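PDB 2Z1U: hydrogenase expression/formation protein HypE from Desulfovibrio vulgaris subsp. vulgaris, which binds ATP and magnesium and, as in other HypE proteins, probably dehydrates a carboxamide to the nitrile that supplies cyanide for the active site of [NiFe]-hydrogenases. Local coordinates for residues 15-18 / 19-23; 285-288 / 289-293; 180-183 / 184-187; 79-82 / 83-86. One frame throughout, in Å; residues are numbered along the deposited sequence.

Overall arrangement
All four contacts are local, each joining residues one helical turn or so apart, and they follow one another in series without nesting or crossing. From the N terminus, contact 1 (15-23) starts helix 17-31 beside an ATP and against the second subunit. Contact 4 (79-86) comes next, turning helix 70-83 into strand 87-99 and carrying an aspartate of a magnesium site. Contact 3 (180-187) ends helix 176-184, and contact 2 (285-293) lies at the end of helix 280-291, both in the AIR synthase-related C-terminal region. Contacts 2 and 4 are closest, with centres about 17 Å apart, whereas contacts 1 and 2 lie on opposite sides of the chain's centre, their centres about 46 Å apart.

Contact 1. Residues 15-18 / 19-23. With ATP (adenosine-5'-triphosphate), chain D.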
# COMPACT_ATOMS: atom_id res chain seq x y z
N GLY A 15 14.85 -3.61 -11.15
CA GLY A 15 13.81 -3.54 -12.17
C GLY A 15 14.15 -4.25 -13.47
O GLY A 15 13.42 -4.11 -14.45
N GLY A 16 15.26 -4.99 -13.48
CA GLY A 16 15.76 -5.70 -14.68
C GLY A 16 15.31 -7.14 -14.79
O GLY A 16 14.23 -7.50 -14.31
N ARG A 17 16.13 -7.98 -15.42
CA ARG A 17 15.76 -9.38 -15.70
C ARG A 17 15.51 -10.24 -14.45
O ARG A 17 14.55 -11.01 -14.40
CB ARG A 17 16.78 -10.06 -16.64
CG ARG A 17 18.25 -9.92 -16.22
CD ARG A 17 19.18 -10.99 -16.87
NE ARG A 17 18.87 -12.33 -16.36
CZ ARG A 17 19.23 -12.79 -15.16
NH1 ARG A 17 19.96 -12.05 -14.33
NH2 ARG A 17 18.86 -14.00 -14.80
N ALA A 18 16.39 -10.12 -13.45
CA ALA A 18 16.24 -10.84 -12.18
C ALA A 18 14.99 -10.38 -11.40
O ALA A 18 14.28 -11.21 -10.79
CB ALA A 18 17.49 -10.68 -11.33
N SER A 19 14.71 -9.08 -11.43
CA SER A 19 13.47 -8.54 -10.85
C SER A 19 12.25 -9.25 -11.43
O SER A 19 11.41 -9.74 -10.68
CB SER A 19 13.35 -7.03 -11.08
OG SER A 19 14.00 -6.28 -10.07
N HIS A 20 12.17 -9.30 -12.76
CA HIS A 20 11.03 -9.90 -13.45
C HIS A 20 10.93 -11.40 -13.16
O HIS A 20 9.83 -11.94 -13.03
CB HIS A 20 11.09 -9.62 -14.96
CG HIS A 20 10.96 -8.16 -15.30
ND1 HIS A 20 12.06 -7.34 -15.45
CD2 HIS A 20 9.88 -7.38 -15.50
CE1 HIS A 20 11.65 -6.11 -15.73
NE2 HIS A 20 10.33 -6.11 -15.78
N ARG A 21 12.08 -12.06 -13.03
CA ARG A 21 12.14 -13.48 -12.65
C ARG A 21 11.56 -13.73 -11.25
O ARG A 21 10.72 -14.62 -11.06
CB ARG A 21 13.59 -13.97 -12.73
CG ARG A 21 13.74 -15.47 -12.71
CD ARG A 21 15.03 -15.96 -13.41
NE ARG A 21 16.27 -15.29 -12.98
CZ ARG A 21 16.80 -15.35 -11.76
NH1 ARG A 21 16.20 -16.03 -10.78
NH2 ARG A 21 17.93 -14.71 -11.50
N LEU A 22 12.00 -12.94 -10.27
CA LEU A 22 11.46 -13.04 -8.91
C LEU A 22 9.94 -12.89 -8.93
O LEU A 22 9.23 -13.68 -8.33
CB LEU A 22 12.06 -11.95 -8.02
CG LEU A 22 12.43 -12.17 -6.55
CD1 LEU A 22 12.23 -10.88 -5.80
CD2 LEU A 22 11.74 -13.34 -5.83
N ILE A 23 9.45 -11.86 -9.63
CA ILE A 23 8.02 -11.58 -9.72
C ILE A 23 7.25 -12.77 -10.34
O ILE A 23 6.29 -13.24 -9.74
CB ILE A 23 7.73 -10.27 -10.49
CG1 ILE A 23 8.18 -9.06 -9.66
CG2 ILE A 23 6.25 -10.15 -10.84
CD1 ILE A 23 8.18 -7.74 -10.46
PG ATP D . 8.43 0.61 -10.67
O1G ATP D . 8.09 -0.06 -9.32
O2G ATP D . 9.82 0.30 -11.11
O3G ATP D . 8.07 2.09 -10.74
PB ATP D . 6.02 -0.45 -11.93
O1B ATP D . 5.45 -0.18 -10.52
O2B ATP D . 5.29 0.13 -13.10
O3B ATP D . 7.57 -0.06 -11.87
PA ATP D . 6.77 -3.09 -11.19
O1A ATP D . 8.14 -3.35 -11.82
O2A ATP D . 6.86 -2.66 -9.75
O3A ATP D . 5.96 -2.04 -12.15
O5' ATP D . 5.80 -4.32 -11.36
C5' ATP D . 5.79 -5.12 -12.55
C4' ATP D . 4.63 -6.09 -12.42
O4' ATP D . 4.97 -7.00 -11.36
C3' ATP D . 3.34 -5.40 -12.00
O3' ATP D . 2.25 -6.04 -12.69
C2' ATP D . 3.21 -5.67 -10.50
O2' ATP D . 1.84 -5.78 -10.13
C1' ATP D . 3.96 -7.01 -10.33
N9 ATP D . 4.64 -7.14 -9.02
C8 ATP D . 5.78 -6.55 -8.63
N7 ATP D . 6.10 -6.94 -7.37
C5 ATP D . 5.11 -7.75 -6.96
C6 ATP D . 4.81 -8.51 -5.72
N6 ATP D . 5.64 -8.42 -4.66
N1 ATP D . 3.70 -9.25 -5.71
C2 ATP D . 2.84 -9.35 -6.74
N3 ATP D . 3.08 -8.69 -7.90
C4 ATP D . 4.18 -7.90 -8.04
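His20 swings its imidazole back over the first turn of the helix to meet the carbonyl of Gly16, the N-cap residue. Its CG stands beside the backbone N (chi1 -64°), which brings the ring edge, near the ring plane, to Gly16 O. ND1 donates to that oxygen, although the modelled His20 ND1 to Gly16 O length of 2.5 Å is very short and its exact value doubtful. The same carbonyl also receives His20 N at 3.1 Å, so side chain and backbone of one residue appear to share a single oxygen. On its far nitrogen, NE2, the ring is bonded to Glu232 OE1 of the second subunit; a histidine suits a place where two partners must be reached at once.

Ser19 turns its hydroxyl toward the preceding loop, where Gly15 N donates to Ser19 OG at 3.0 Å and Tyr12 O is bonded as well. Glycine fits position 15 because its backbone angles would drive a CB into the previous carbonyl oxygen. Arg17 and Arg21 run side by side on the exposed flank, pointing the same way with guanidinium planes 33° apart. Their approach, Arg17 NH2 to Arg21 NE 3.4 Å, sets like charges together, a cost that solvent probably eases. Ile23 faces another partner: its CD1 lies 3.2 Å from C8 of the ATP adenine.

Beyond these residues, Leu22 packs on Met104 and Leu107 of helix 104-121, while strand 124-133 supplies Thr127, Gly128 and Thr130 to the same ATP.

Contact 2. Residues 285-288 / 289-293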
# COMPACT_ATOMS: atom_id res chain seq x y z
N ALA A 285 -28.23 -12.90 18.98
CA ALA A 285 -28.00 -13.47 17.64
C ALA A 285 -26.56 -13.21 17.15
O ALA A 285 -25.90 -14.12 16.65
CB ALA A 285 -29.03 -12.94 16.64
N ALA A 286 -26.04 -11.98 17.33
CA ALA A 286 -24.67 -11.66 16.94
C ALA A 286 -23.65 -12.51 17.70
O ALA A 286 -22.70 -13.03 17.11
CB ALA A 286 -24.37 -10.16 17.15
N LEU A 287 -23.86 -12.65 19.00
CA LEU A 287 -23.03 -13.48 19.85
C LEU A 287 -23.03 -14.94 19.40
O LEU A 287 -22.00 -15.60 19.47
CB LEU A 287 -23.52 -13.42 21.31
CG LEU A 287 -22.54 -12.97 22.39
CD1 LEU A 287 -23.02 -13.49 23.76
CD2 LEU A 287 -21.08 -13.36 22.12
N ALA A 288 -24.20 -15.45 19.00
CA ALA A 288 -24.29 -16.81 18.46
C ALA A 288 -23.39 -16.95 17.23
O ALA A 288 -22.73 -17.97 17.05
CB ALA A 288 -25.74 -17.18 18.11
N VAL A 289 -23.38 -15.93 16.38
CA VAL A 289 -22.54 -15.93 15.18
C VAL A 289 -21.05 -15.86 15.53
O VAL A 289 -20.23 -16.62 15.00
CB VAL A 289 -22.99 -14.81 14.19
CG1 VAL A 289 -21.94 -14.58 13.11
CG2 VAL A 289 -24.36 -15.19 13.57
N LEU A 290 -20.69 -14.97 16.45
CA LEU A 290 -19.32 -14.79 16.90
C LEU A 290 -18.77 -16.08 17.49
O LEU A 290 -17.57 -16.41 17.31
CB LEU A 290 -19.25 -13.67 17.95
CG LEU A 290 -19.67 -12.28 17.47
CD1 LEU A 290 -19.78 -11.34 18.66
CD2 LEU A 290 -18.66 -11.75 16.47
N ARG A 291 -19.58 -16.87 18.21
CA ARG A 291 -19.16 -18.16 18.77
C ARG A 291 -18.68 -19.16 17.72
O ARG A 291 -17.87 -20.05 18.02
CB ARG A 291 -20.29 -18.78 19.61
CG ARG A 291 -20.46 -18.10 20.96
CD ARG A 291 -21.55 -18.81 21.78
NE ARG A 291 -21.85 -18.07 23.00
CZ ARG A 291 -23.00 -17.47 23.27
NH1 ARG A 291 -24.03 -17.50 22.43
NH2 ARG A 291 -23.12 -16.82 24.42
N GLU A 292 -19.15 -19.00 16.49
CA GLU A 292 -18.79 -19.88 15.39
C GLU A 292 -17.67 -19.32 14.52
O GLU A 292 -17.19 -20.01 13.63
CB GLU A 292 -20.02 -20.27 14.56
CG GLU A 292 -21.09 -20.93 15.39
CD GLU A 292 -22.09 -21.72 14.57
OE1 GLU A 292 -22.72 -22.61 15.14
OE2 GLU A 292 -22.25 -21.45 13.37
N GLY A 293 -17.23 -18.09 14.82
CA GLY A 293 -16.14 -17.44 14.07
C GLY A 293 -14.77 -17.81 14.60
O GLY A 293 -14.68 -18.49 15.61
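Arg291 lays its side chain back along the preceding turn to cross Leu287 obliquely. Its CG sits beside the backbone N (chi1 -75°), and the chain then runs extended from CG to NE, bringing the guanidinium over the leucine. Leu287 CG lies on one face of that flat group, and Leu287 CD1 approaches Arg291 NH2 to 3.4 Å. The aliphatic part is used too: Arg291 CG rests 3.3 Å from Leu287 O, the oxygen that accepts Arg291 N. Arginine suits this exposed side of the helix because its flat, charged end can lie against a leucine side chain while its methylenes rest on the carbonyl oxygen.

Leu287 itself has chi1 at -124°, away from the staggered positions, and points its other methyl, CD2, to within 4.2 Å of Leu290 CD1. Leu290 adopts a common leucine conformation in which CG presses against the carbonyl oxygen one turn earlier, a tight 3.1 Å from Ala286 O. The branched Val289 places CG2 beside its backbone N, where it meets Ala285 O at 3.6 Å, and offers its surface to Val204, Leu208 and Val212 of helix 202-212. Small Ala286 lets the same face come close to Leu208 and to Leu169 of strand 167-170. Behind the side chains, the bond from Leu290 N to Ala286 O, 2.9 Å long, maintains the helical spacing.

With Ala286, Leu287 and Leu290 buried, Val289 at their margin and Ala285, Ala288 and Arg291 exposed, this is an amphipathic helix packed on a mixed sheet, in keeping with the alpha/beta C-terminal domain of AIR synthase relatives.

Contact 3. Residues 180-183 / 184-187; sequences TILS and QRQG
Ser183 O is gripped by two backbone amides beyond it: Gln186 N at 3.2 Å and, completing a Schellman motif, Leu188 N. Gly187 is the C-prime residue of that motif. Its positive phi of 66° is readily adopted by a residue without a side chain, and Gly187 N closes the inner bond to Gln184 O at 2.9 Å. Gln186 N approaches from well above the plane of the Ser183 carbonyl, off its lone pairs, at the point where the helix gives way to the turn. One turn earlier the helix is still regular, with Gln184 N bonded to Thr180 O at 2.9 Å.

Ser183 tucks its hydroxyl between its own backbone N and carbonyl carbon (chi1 64°), where OG is bonded to Leu179 O; a small polar residue is thus satisfied by its own helix at a buried place. Arg185 runs back beside Ile181 and Leu182, its chain bent at chi2 and chi3. The guanidinium is fixed by carbonyls elsewhere, NH1 by Asp61 O and NH2 by Pro340 O, so the helix end is fastened to the C-terminal tail, which Ile181 also touches through Ile342. Between those polar anchors the apolar chains press in: Ile181 CD1 to Arg185 NH1, modelled at 3.1 Å, is tight and its exact value doubtful, while Leu182 CD1 lies over one face of the guanidinium, 3.5 Å from Arg185 NH2.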
# COMPACT_ATOMS: atom_id res chain seq x y z
N THR A 180 2.64 -13.13 22.61
CA THR A 180 3.51 -14.08 21.91
C THR A 180 4.68 -13.46 21.19
O THR A 180 5.77 -14.01 21.25
CB THR A 180 2.78 -15.22 21.10
OG1 THR A 180 3.33 -15.35 19.78
CG2 THR A 180 1.32 -15.00 21.04
N ILE A 181 4.49 -12.30 20.55
CA ILE A 181 5.64 -11.67 19.89
C ILE A 181 6.64 -11.11 20.93
O ILE A 181 7.85 -11.28 20.76
CB ILE A 181 5.26 -10.63 18.76
CG1 ILE A 181 5.12 -9.23 19.30
CG2 ILE A 181 4.08 -11.06 17.88
CD1 ILE A 181 6.32 -8.42 18.95
N LEU A 182 6.13 -10.51 22.01
CA LEU A 182 6.97 -9.94 23.07
C LEU A 182 7.74 -11.01 23.85
O LEU A 182 8.88 -10.77 24.26
CB LEU A 182 6.12 -9.10 24.04
CG LEU A 182 6.08 -7.56 23.93
CD1 LEU A 182 6.69 -6.98 22.65
CD2 LEU A 182 4.66 -7.01 24.16
N SER A 183 7.13 -12.17 24.04
CA SER A 183 7.81 -13.30 24.67
C SER A 183 8.77 -14.02 23.70
O SER A 183 9.84 -14.44 24.12
CB SER A 183 6.82 -14.27 25.32
OG SER A 183 5.97 -14.87 24.37
N GLN A 184 8.39 -14.14 22.43
CA GLN A 184 9.31 -14.65 21.39
C GLN A 184 10.59 -13.82 21.35
O GLN A 184 11.69 -14.37 21.32
CB GLN A 184 8.67 -14.62 20.00
CG GLN A 184 7.89 -15.87 19.64
CD GLN A 184 8.77 -17.10 19.49
OE1 GLN A 184 9.71 -17.12 18.69
NE2 GLN A 184 8.46 -18.14 20.25
N ARG A 185 10.41 -12.50 21.36
CA ARG A 185 11.51 -11.55 21.21
C ARG A 185 12.50 -11.60 22.38
O ARG A 185 13.62 -11.08 22.27
CB ARG A 185 10.95 -10.14 21.04
CG ARG A 185 11.78 -9.24 20.15
CD ARG A 185 10.90 -8.29 19.37
NE ARG A 185 10.39 -7.19 20.18
CZ ARG A 185 9.39 -6.38 19.82
NH1 ARG A 185 8.77 -6.54 18.65
NH2 ARG A 185 9.02 -5.41 20.63
N GLN A 186 12.10 -12.24 23.48
CA GLN A 186 12.95 -12.44 24.65
C GLN A 186 13.28 -13.92 24.87
O GLN A 186 13.77 -14.29 25.94
CB GLN A 186 12.27 -11.87 25.90
CG GLN A 186 11.94 -10.39 25.83
CD GLN A 186 11.35 -9.86 27.11
OE1 GLN A 186 10.76 -10.60 27.91
NE2 GLN A 186 11.50 -8.55 27.34
N GLY A 187 13.00 -14.74 23.86
CA GLY A 187 13.28 -16.17 23.90
C GLY A 187 12.49 -16.97 24.93
O GLY A 187 12.96 -18.00 25.41

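Contact 4. Residues 79-82 / 83-86. With MG (magnesium ion), chain C; ATP (adenosine-5'-triphosphate), chain B.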
# COMPACT_ATOMS: atom_id res chain seq x y z
N VAL A 79 -7.51 -7.81 5.13
CA VAL A 79 -8.81 -8.47 4.97
C VAL A 79 -9.74 -8.01 6.12
O VAL A 79 -10.89 -7.60 5.88
CB VAL A 79 -8.67 -10.03 4.93
CG1 VAL A 79 -10.03 -10.74 5.17
CG2 VAL A 79 -8.06 -10.50 3.61
N ASN A 80 -9.24 -8.06 7.36
CA ASN A 80 -10.03 -7.64 8.52
C ASN A 80 -10.44 -6.16 8.49
O ASN A 80 -11.61 -5.85 8.72
CB ASN A 80 -9.33 -7.99 9.86
CG ASN A 80 -9.22 -9.49 10.07
OD1 ASN A 80 -9.81 -10.27 9.31
ND2 ASN A 80 -8.42 -9.91 11.03
N ASP A 81 -9.50 -5.26 8.20
CA ASP A 81 -9.82 -3.83 8.18
C ASP A 81 -10.92 -3.48 7.16
O ASP A 81 -11.83 -2.71 7.46
CB ASP A 81 -8.56 -2.98 7.95
CG ASP A 81 -8.10 -2.26 9.21
OD1 ASP A 81 -7.06 -1.57 9.21
OD2 ASP A 81 -8.81 -2.37 10.22
N VAL A 82 -10.80 -4.02 5.96
CA VAL A 82 -11.86 -3.86 4.95
C VAL A 82 -13.21 -4.36 5.49
O VAL A 82 -14.24 -3.69 5.32
CB VAL A 82 -11.50 -4.56 3.63
CG1 VAL A 82 -12.72 -4.60 2.68
CG2 VAL A 82 -10.29 -3.86 2.96
N SER A 83 -13.20 -5.53 6.13
CA SER A 83 -14.40 -6.13 6.75
C SER A 83 -15.08 -5.24 7.80
O SER A 83 -16.31 -5.28 7.94
CB SER A 83 -14.11 -7.51 7.36
OG SER A 83 -13.67 -8.44 6.36
N MET A 84 -14.28 -4.46 8.53
CA MET A 84 -14.82 -3.59 9.60
C MET A 84 -15.84 -2.56 9.10
O MET A 84 -16.65 -2.08 9.87
CB MET A 84 -13.70 -2.89 10.38
CG MET A 84 -12.68 -3.81 11.06
SD MET A 84 -13.38 -5.01 12.23
CE MET A 84 -13.77 -6.43 11.17
N LEU A 85 -15.77 -2.21 7.81
CA LEU A 85 -16.78 -1.33 7.22
C LEU A 85 -17.97 -2.11 6.65
O LEU A 85 -18.70 -1.59 5.81
CB LEU A 85 -16.15 -0.46 6.12
CG LEU A 85 -16.44 1.04 6.22
CD1 LEU A 85 -15.74 1.64 7.45
CD2 LEU A 85 -16.01 1.76 4.94
N GLY A 86 -18.17 -3.34 7.11
CA GLY A 86 -19.32 -4.13 6.68
C GLY A 86 -19.23 -4.45 5.21
O GLY A 86 -20.24 -4.48 4.51
MG MG C . -8.46 -1.82 12.32
PG ATP B . -3.51 -0.61 13.13
O1G ATP B . -2.63 0.06 12.06
O2G ATP B . -3.03 -0.30 14.52
O3G ATP B . -3.77 -2.09 12.89
PB ATP B . -5.95 0.45 11.96
O1B ATP B . -5.17 0.18 10.66
O2B ATP B . -7.33 -0.13 12.08
O3B ATP B . -4.98 0.06 13.17
PA ATP B . -4.92 3.09 12.12
O1A ATP B . -4.60 3.35 13.59
O2A ATP B . -3.71 2.66 11.33
O3A ATP B . -6.17 2.04 12.05
O5' ATP B . -5.64 4.32 11.45
C5' ATP B . -6.60 5.12 12.15
C4' ATP B . -7.18 6.08 11.14
O4' ATP B . -6.13 7.00 10.77
C3' ATP B . -7.62 5.40 9.86
O3' ATP B . -8.83 6.04 9.39
C2' ATP B . -6.50 5.67 8.86
O2' ATP B . -7.02 5.78 7.53
C1' ATP B . -5.91 7.01 9.35
N9 ATP B . -4.45 7.14 9.11
C8 ATP B . -3.46 6.56 9.79
N7 ATP B . -2.26 6.94 9.30
C5 ATP B . -2.52 7.75 8.26
C6 ATP B . -1.71 8.51 7.27
N6 ATP B . -0.37 8.42 7.31
N1 ATP B . -2.36 9.25 6.38
C2 ATP B . -3.70 9.35 6.31
N3 ATP B . -4.49 8.69 7.19
C4 ATP B . -3.95 7.90 8.15
O HOH W 1 -7.96 -0.93 14.61
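A magnesium-ATP site shared by two subunits draws on the last turns of helix 70-83, where Asp81 faces the triphosphate while its neighbours shape the helix end. Asp81 OD2 binds magnesium at 2.2 Å, ATP O2B binds it at 2.0 Å, and a water, Asp220 and Asp41 of the second subunit complete the metal's ligands. The other carboxylate oxygen, Asp81 OD1, lies 3.0 Å from ATP O1B and close to Asp56.

On the helix itself, Val79 O is clasped from opposite faces of its plane by Ser83 N at 3.1 Å and Ser83 OG at 2.9 Å. Serine suits this buried spot because its hydroxyl, beside its own backbone N (chi1 -62°), finds an acceptor within the helix. Met84 N bonds to Asn80 O at 3.0 Å, and the doubly bent methionine chain folds its CE back to 3.3 Å from Asn80 O. Gly86, with positive phi, leads into strand 87-99.

Carboxylates and phosphate oxygens thus crowd together, and magnesium probably offsets their mutual repulsion; the ion's ligands come from both subunits, consistent with a nucleotide site built at their interface.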